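PDB 2Y2W: intracellular exo-alpha-(1->5)-L-arabinofuranosidase from Bifidobacterium longum, which cleaves terminal alpha-(1->5)-arabinofuranosyl bonds of arabinans and also acts on wheat arabinoxylan, helping to break down the plant cell wall. Local coordinates for residues D179-V184 and L243-L248; A240-L243 and E249-A252; L165-G170 and K175-E180. One frame throughout, in Å; residues are numbered along the deposited sequence.

Contact 1: D179-V184 and L243-L248; sequences DELEYV and LAESGL
Y183 OH hydrogen-bonds D150 OD1 and N199 ND2 on the far side of helix 174-185, while L181 of the same helix meets A244, E245 and L248. The contact lies in the (beta/alpha)8 barrel of the enzyme. Helix 174-185 follows the third barrel strand, and helix 227-244 follows the fourth. These two neighbouring helices meet here near the C-terminal end of the second, where the chain turns to enter the next strand.

L181 supplies the whole of its segment's share. Its CG lies anti to the backbone N (chi1 172°), which carries both methyls out toward 243-248. The two methyls then part. CD2 goes to the end of the helix and rests 3.8 Å from A244 CB. CD1 goes to the turn and meets L248 CD1 at 3.9 Å. The leucines L181 and L248 reach for each other tip to tip. No hydrogen bond crosses between the segments, so apolar packing makes the contact.

E245 is the first residue to leave the helical conformation. A type I beta turn runs from E245 to L248, and its closing bond, from L248 N to E245 O, is weak at 3.5 Å. The turn brings L248 round so that its side chain points toward 179-184. W210 of strand 209-212 touches both L181 and L248, placing the pair against the barrel wall.

A neighbouring subunit packs against part of this contact. Its R135 packs on E182 and A244, and its H366 packs on E245. The extended chain of E245 passes L181 obliquely, and its carboxylate oxygen OE2 comes to 4.2 Å from L181 CD1.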
loop_
_atom_site.group_PDB
_atom_site.type_symbol
_atom_site.label_atom_id
_atom_site.label_comp_id
_atom_site.label_asym_id
_atom_site.label_seq_id
_atom_site.Cartn_x
_atom_site.Cartn_y
_atom_site.Cartn_z
ATOM N N ASP D 179 -11.418 7.079 -9.126
ATOM C CA ASP D 179 -12.838 7.207 -8.793
ATOM C C ASP D 179 -13.299 8.669 -8.857
ATOM O O ASP D 179 -14.331 8.967 -9.463
ATOM C CB ASP D 179 -13.143 6.595 -7.416
ATOM C CG ASP D 179 -13.067 5.064 -7.407
ATOM O OD1 ASP D 179 -12.956 4.438 -8.486
ATOM O OD2 ASP D 179 -13.115 4.482 -6.300
ATOM N N GLU D 180 -12.525 9.573 -8.252
ATOM C CA GLU D 180 -12.846 11.005 -8.262
ATOM C C GLU D 180 -12.760 11.602 -9.665
ATOM O O GLU D 180 -13.553 12.470 -10.020
ATOM C CB GLU D 180 -11.953 11.790 -7.292
ATOM C CG GLU D 180 -12.268 13.290 -7.252
ATOM C CD GLU D 180 -11.739 13.997 -6.018
ATOM O OE1 GLU D 180 -10.582 13.737 -5.610
ATOM O OE2 GLU D 180 -12.487 14.834 -5.464
ATOM N N LEU D 181 -11.792 11.130 -10.449
ATOM C CA LEU D 181 -11.626 11.561 -11.833
ATOM C C LEU D 181 -12.870 11.230 -12.662
ATOM O O LEU D 181 -13.382 12.074 -13.397
ATOM C CB LEU D 181 -10.374 10.908 -12.435
ATOM C CG LEU D 181 -10.074 11.056 -13.931
ATOM C CD1 LEU D 181 -9.871 12.514 -14.328
ATOM C CD2 LEU D 181 -8.857 10.228 -14.284
ATOM N N GLU D 182 -13.346 9.996 -12.526
ATOM C CA GLU D 182 -14.553 9.532 -13.198
ATOM C C GLU D 182 -15.789 10.302 -12.722
ATOM O O GLU D 182 -16.632 10.678 -13.531
ATOM C CB GLU D 182 -14.726 8.034 -12.952
ATOM C CG GLU D 182 -15.863 7.368 -13.706
ATOM C CD GLU D 182 -15.922 5.861 -13.458
ATOM O OE1 GLU D 182 -14.928 5.289 -12.952
ATOM O OE2 GLU D 182 -16.956 5.241 -13.781
ATOM N N TYR D 183 -15.885 10.533 -11.413
ATOM C CA TYR D 183 -17.024 11.248 -10.833
ATOM C C TYR D 183 -17.084 12.686 -11.323
ATOM O O TYR D 183 -18.158 13.202 -11.645
ATOM C CB TYR D 183 -16.961 11.232 -9.301
ATOM C CG TYR D 183 -18.011 12.098 -8.638
ATOM C CD1 TYR D 183 -19.261 11.581 -8.310
ATOM C CD2 TYR D 183 -17.755 13.440 -8.344
ATOM C CE1 TYR D 183 -20.227 12.370 -7.711
ATOM C CE2 TYR D 183 -18.717 14.239 -7.746
ATOM C CZ TYR D 183 -19.950 13.698 -7.431
ATOM O OH TYR D 183 -20.905 14.483 -6.837
ATOM N N VAL D 184 -15.921 13.322 -11.381
ATOM C CA VAL D 184 -15.831 14.738 -11.684
ATOM C C VAL D 184 -15.894 15.054 -13.192
ATOM O O VAL D 184 -16.440 16.089 -13.586
ATOM C CB VAL D 184 -14.570 15.345 -11.013
ATOM C CG1 VAL D 184 -13.345 15.210 -11.901
ATOM C CG2 VAL D 184 -14.800 16.784 -10.651
ATOM N N LEU D 243 -4.112 7.958 -18.886
ATOM C CA LEU D 243 -4.694 6.885 -19.686
ATOM C C LEU D 243 -6.211 7.047 -19.805
ATOM O O LEU D 243 -6.796 6.708 -20.832
ATOM C CB LEU D 243 -4.337 5.514 -19.098
ATOM C CG LEU D 243 -4.778 4.237 -19.826
ATOM C CD1 LEU D 243 -4.398 4.233 -21.311
ATOM C CD2 LEU D 243 -4.202 3.020 -19.126
ATOM N N ALA D 244 -6.835 7.563 -18.748
ATOM C CA ALA D 244 -8.266 7.852 -18.760
ATOM C C ALA D 244 -8.541 9.140 -19.520
ATOM O O ALA D 244 -9.530 9.235 -20.239
ATOM C CB ALA D 244 -8.813 7.945 -17.344
ATOM N N GLU D 245 -7.664 10.128 -19.354
ATOM C CA GLU D 245 -7.786 11.407 -20.051
ATOM C C GLU D 245 -6.430 11.951 -20.486
ATOM O O GLU D 245 -5.613 12.346 -19.651
ATOM C CB GLU D 245 -8.501 12.442 -19.180
ATOM C CG GLU D 245 -10.010 12.439 -19.300
ATOM C CD GLU D 245 -10.653 13.646 -18.635
ATOM O OE1 GLU D 245 -10.120 14.771 -18.769
ATOM O OE2 GLU D 245 -11.702 13.471 -17.983
ATOM N N SER D 246 -6.210 11.976 -21.799
ATOM C CA SER D 246 -4.987 12.526 -22.387
ATOM C C SER D 246 -4.798 13.998 -22.031
ATOM O O SER D 246 -3.688 14.428 -21.726
ATOM C CB SER D 246 -5.005 12.370 -23.910
ATOM O OG SER D 246 -5.092 11.009 -24.287
ATOM N N GLY D 247 -5.896 14.754 -22.061
ATOM C CA GLY D 247 -5.868 16.203 -21.876
ATOM C C GLY D 247 -5.542 16.704 -20.480
ATOM O O GLY D 247 -5.489 17.917 -20.256
ATOM N N LEU D 248 -5.323 15.784 -19.541
ATOM C CA LEU D 248 -5.003 16.152 -18.166
ATOM C C LEU D 248 -3.604 16.738 -18.047
ATOM O O LEU D 248 -2.701 16.376 -18.802
ATOM C CB LEU D 248 -5.129 14.950 -17.227
ATOM C CG LEU D 248 -6.507 14.376 -16.880
ATOM C CD1 LEU D 248 -6.347 13.320 -15.799
ATOM C CD2 LEU D 248 -7.512 15.447 -16.446
#

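Contact 2: A240-L243 and E249-A252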
loop_
_atom_site.group_PDB
_atom_site.type_symbol
_atom_site.label_atom_id
_atom_site.label_comp_id
_atom_site.label_asym_id
_atom_site.label_seq_id
_atom_site.Cartn_x
_atom_site.Cartn_y
_atom_site.Cartn_z
ATOM N N ALA D 240 -2.094 6.220 -15.042
ATOM C CA ALA D 240 -3.481 5.768 -15.053
ATOM C C ALA D 240 -4.458 6.904 -15.333
ATOM O O ALA D 240 -5.414 6.732 -16.087
ATOM C CB ALA D 240 -3.826 5.077 -13.743
ATOM N N MET D 241 -4.214 8.067 -14.737
ATOM C CA MET D 241 -5.065 9.224 -14.979
ATOM C C MET D 241 -4.967 9.723 -16.421
ATOM O O MET D 241 -5.998 9.954 -17.059
ATOM C CB MET D 241 -4.796 10.337 -13.970
ATOM C CG MET D 241 -5.434 10.071 -12.617
ATOM S SD MET D 241 -5.035 11.305 -11.377
ATOM C CE MET D 241 -5.940 12.723 -11.994
ATOM N N LYS D 242 -3.743 9.865 -16.937
ATOM C CA LYS D 242 -3.548 10.262 -18.340
ATOM C C LYS D 242 -4.050 9.212 -19.329
ATOM O O LYS D 242 -4.378 9.539 -20.469
ATOM C CB LYS D 242 -2.093 10.641 -18.643
ATOM C CG LYS D 242 -1.817 12.138 -18.537
ATOM C CD LYS D 242 -0.439 12.525 -19.071
ATOM C CE LYS D 242 -0.428 12.652 -20.597
ATOM N NZ LYS D 242 0.956 12.841 -21.131
ATOM N N LEU D 243 -4.112 7.958 -18.886
ATOM C CA LEU D 243 -4.694 6.885 -19.686
ATOM C C LEU D 243 -6.211 7.047 -19.805
ATOM O O LEU D 243 -6.796 6.708 -20.832
ATOM C CB LEU D 243 -4.337 5.514 -19.098
ATOM C CG LEU D 243 -4.778 4.237 -19.826
ATOM C CD1 LEU D 243 -4.398 4.233 -21.311
ATOM C CD2 LEU D 243 -4.202 3.020 -19.126
ATOM N N GLU D 249 -3.440 17.647 -17.090
ATOM C CA GLU D 249 -2.144 18.235 -16.780
ATOM C C GLU D 249 -1.823 17.954 -15.313
ATOM O O GLU D 249 -2.469 18.489 -14.413
ATOM C CB GLU D 249 -2.147 19.736 -17.089
ATOM C CG GLU D 249 -2.527 20.054 -18.537
ATOM C CD GLU D 249 -2.593 21.542 -18.840
ATOM O OE1 GLU D 249 -3.035 22.320 -17.965
ATOM O OE2 GLU D 249 -2.211 21.929 -19.969
ATOM N N LEU D 250 -0.823 17.106 -15.086
ATOM C CA LEU D 250 -0.594 16.510 -13.767
ATOM C C LEU D 250 0.634 17.044 -13.035
ATOM O O LEU D 250 1.714 17.173 -13.617
ATOM C CB LEU D 250 -0.525 14.985 -13.889
ATOM C CG LEU D 250 -1.735 14.332 -14.566
ATOM C CD1 LEU D 250 -1.453 12.877 -14.896
ATOM C CD2 LEU D 250 -2.995 14.462 -13.716
ATOM N N VAL D 251 0.446 17.335 -11.749
ATOM C CA VAL D 251 1.482 17.938 -10.908
ATOM C C VAL D 251 2.020 16.937 -9.888
ATOM O O VAL D 251 1.255 16.361 -9.109
ATOM C CB VAL D 251 0.952 19.187 -10.147
ATOM C CG1 VAL D 251 2.097 19.941 -9.479
ATOM C CG2 VAL D 251 0.175 20.110 -11.077
ATOM N N ALA D 252 3.335 16.738 -9.904
ATOM C CA ALA D 252 4.017 15.926 -8.899
ATOM C C ALA D 252 4.518 16.809 -7.769
ATOM O O ALA D 252 4.912 17.955 -8.001
ATOM C CB ALA D 252 5.173 15.172 -9.519
#
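L250 projects from its strand into the angle between M241 and K242, and each of its two methyls takes one partner. CD2 meets M241 CE at 3.8 Å. CD1 meets K242 CG at 3.7 Å. The CG of L250 stands beside its own backbone N, opposite the carbonyl carbon (chi1 -55°), and from there the methyls fork toward the two helix residues.

M241 comes in with its terminal methyl. Its chain is extended about CB-CG and bends about CG-SD (chi3 70°). That bend swings CE round to L250; the sulfur SD stays 4.4 Å from L250 CD2. The two side chains meet at a slant rather than end to end.

The helix is the connection of a beta-alpha-beta crossover: strand 209-212, helix 227-244, strand 249-252. The contact thus ties the last turns of the helix to the strand that follows it in the (beta/alpha)8 barrel. W210 of the preceding strand touches both M241 and L250, and I212 and A238 also pack on L250.

K242 behaves differently from M241. It is the base of the side chain that does the touching, not the end. The CG of K242 packs on L250 CD1, again at a slant, while the ammonium lies farther off. The outer chain turns away beyond CG, leaving NZ of K242 6.7 Å from L250 CD1. N277, in a loop, touches the lysine as well.

E249 points the other way from the helix, and its OE1 forms a salt bridge with R62. D279 OD2 accepts a hydrogen bond from the backbone N of L250.

Contact 3: L165-G170 and K175-E180; sequences LAVNMG and KAALDE
A177 of the helical segment 175-180 meets V167 of the preceding strand, and E180, one turn further on, meets V167 and L165. The segment starts with K175, whose NZ makes a weak salt bridge to D179 OD2 at 3.2 Å along the helix surface. A177 comes next. Its CB packs against V167 CG2 at 4.2 Å.

Strand 162-167 and helix 174-185 are a beta-alpha unit of the (beta/alpha)8 barrel, joined by a short loop. The axes of 165-167 and 175-180 approach to 9.7 Å and run roughly antiparallel, at 150°. L178 faces helix 227-244, where it packs on A240 and M241.

E180 closes the segment. A chi1 of -179° sends the chain straight out from the helix, and it stays extended beyond CG, which brings the carboxylate to the strand. OE1 lies 3.4 Å from V167 CG1, as the two side chains slide past each other. OE2 lies 3.9 Å from L165 CD2, which arrives from the opposite direction. These apolar neighbours may raise the pKa of the acid, though a bound water probably offsets this in part. That water donates to E180 OE1 at 2.7 Å and to A166 O at 2.8 Å, bridging the buried glutamate to the strand backbone.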
loop_
_atom_site.group_PDB
_atom_site.type_symbol
_atom_site.label_atom_id
_atom_site.label_comp_id
_atom_site.label_asym_id
_atom_site.label_seq_id
_atom_site.Cartn_x
_atom_site.Cartn_y
_atom_site.Cartn_z
ATOM N N LEU D 165 -7.331 20.516 -8.770
ATOM C CA LEU D 165 -7.785 19.528 -7.797
ATOM C C LEU D 165 -6.667 18.628 -7.295
ATOM O O LEU D 165 -5.994 17.963 -8.078
ATOM C CB LEU D 165 -8.938 18.691 -8.365
ATOM C CG LEU D 165 -9.793 17.864 -7.399
ATOM C CD1 LEU D 165 -10.231 18.666 -6.179
ATOM C CD2 LEU D 165 -11.007 17.312 -8.128
ATOM N N ALA D 166 -6.479 18.623 -5.980
ATOM C CA ALA D 166 -5.495 17.769 -5.334
ATOM C C ALA D 166 -6.172 16.516 -4.793
ATOM O O ALA D 166 -7.258 16.591 -4.210
ATOM C CB ALA D 166 -4.799 18.518 -4.221
ATOM N N VAL D 167 -5.531 15.367 -4.994
ATOM C CA VAL D 167 -6.057 14.095 -4.489
ATOM C C VAL D 167 -5.214 13.554 -3.338
ATOM O O VAL D 167 -4.012 13.820 -3.259
ATOM C CB VAL D 167 -6.197 13.015 -5.604
ATOM C CG1 VAL D 167 -7.357 13.349 -6.543
ATOM C CG2 VAL D 167 -4.891 12.839 -6.380
ATOM N N ASN D 168 -5.863 12.802 -2.451
ATOM C CA ASN D 168 -5.208 12.149 -1.320
ATOM C C ASN D 168 -4.168 11.135 -1.793
ATOM O O ASN D 168 -4.478 10.236 -2.576
ATOM C CB ASN D 168 -6.264 11.460 -0.440
ATOM C CG ASN D 168 -5.701 10.934 0.882
ATOM O OD1 ASN D 168 -4.531 10.571 0.983
ATOM N ND2 ASN D 168 -6.552 10.874 1.898
ATOM N N MET D 169 -2.934 11.301 -1.327
ATOM C CA MET D 169 -1.892 10.294 -1.522
ATOM C C MET D 169 -1.304 9.863 -0.178
ATOM O O MET D 169 -0.333 9.107 -0.125
ATOM C CB MET D 169 -0.798 10.798 -2.467
ATOM C CG MET D 169 -1.239 10.955 -3.922
ATOM S SD MET D 169 -1.579 9.414 -4.804
ATOM C CE MET D 169 0.058 8.682 -4.823
ATOM N N GLY D 170 -1.916 10.342 0.904
ATOM C CA GLY D 170 -1.520 9.989 2.261
ATOM C C GLY D 170 -2.187 8.723 2.765
ATOM O O GLY D 170 -1.553 7.668 2.823
ATOM N N LYS D 175 -6.687 4.098 -6.520
ATOM C CA LYS D 175 -8.073 3.726 -6.795
ATOM C C LYS D 175 -9.032 4.895 -6.557
ATOM O O LYS D 175 -9.920 5.142 -7.375
ATOM C CB LYS D 175 -8.485 2.498 -5.981
ATOM C CG LYS D 175 -9.806 1.884 -6.424
ATOM C CD LYS D 175 -10.343 0.924 -5.377
ATOM C CE LYS D 175 -11.704 0.377 -5.770
ATOM N NZ LYS D 175 -12.794 1.356 -5.532
ATOM N N ALA D 176 -8.836 5.618 -5.455
ATOM C CA ALA D 176 -9.673 6.780 -5.130
ATOM C C ALA D 176 -9.454 7.929 -6.115
ATOM O O ALA D 176 -10.397 8.643 -6.457
ATOM C CB ALA D 176 -9.429 7.242 -3.707
ATOM N N ALA D 177 -8.210 8.094 -6.566
ATOM C CA ALA D 177 -7.871 9.115 -7.553
ATOM C C ALA D 177 -8.637 8.901 -8.857
ATOM O O ALA D 177 -9.178 9.848 -9.420
ATOM C CB ALA D 177 -6.370 9.139 -7.806
ATOM N N LEU D 178 -8.689 7.654 -9.319
ATOM C CA LEU D 178 -9.436 7.298 -10.531
ATOM C C LEU D 178 -10.953 7.371 -10.341
ATOM O O LEU D 178 -11.686 7.682 -11.285
ATOM C CB LEU D 178 -9.028 5.911 -11.039
ATOM C CG LEU D 178 -7.576 5.745 -11.509
ATOM C CD1 LEU D 178 -7.260 4.282 -11.796
ATOM C CD2 LEU D 178 -7.270 6.611 -12.731
ATOM N N ASP D 179 -11.418 7.079 -9.126
ATOM C CA ASP D 179 -12.838 7.207 -8.793
ATOM C C ASP D 179 -13.299 8.669 -8.857
ATOM O O ASP D 179 -14.331 8.967 -9.463
ATOM C CB ASP D 179 -13.143 6.595 -7.416
ATOM C CG ASP D 179 -13.067 5.064 -7.407
ATOM O OD1 ASP D 179 -12.956 4.438 -8.486
ATOM O OD2 ASP D 179 -13.115 4.482 -6.300
ATOM N N GLU D 180 -12.525 9.573 -8.252
ATOM C CA GLU D 180 -12.846 11.005 -8.262
ATOM C C GLU D 180 -12.760 11.602 -9.665
ATOM O O GLU D 180 -13.553 12.470 -10.020
ATOM C CB GLU D 180 -11.953 11.790 -7.292
ATOM C CG GLU D 180 -12.268 13.290 -7.252
ATOM C CD GLU D 180 -11.739 13.997 -6.018
ATOM O OE1 GLU D 180 -10.582 13.737 -5.610
ATOM O OE2 GLU D 180 -12.487 14.834 -5.464
HETATM O O HOH W 1 -9.818 15.482 -3.693
#

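Overall arrangement
All three contacts lie on the same side of the chain's centre, and each touches the same neighbouring subunit. Contact 3 comes first along the chain, joining the third strand of the (beta/alpha)8 barrel to helix 174-185. Contact 1 starts on that same helix and reaches helix 227-244. Contact 2 joins helix 227-244 to the fifth strand. The centres of contact 1 and contact 2 are about 8 Å apart. Contact 3 is centred about 10 Å from contact 1 and about 11 Å from contact 2. M241 CG links them, lying 3.8 Å from L181 CD2 and 3.9 Å from L178 CD2. These two barrel helices thus pack on each other and on their strands, and both face the subunit interface.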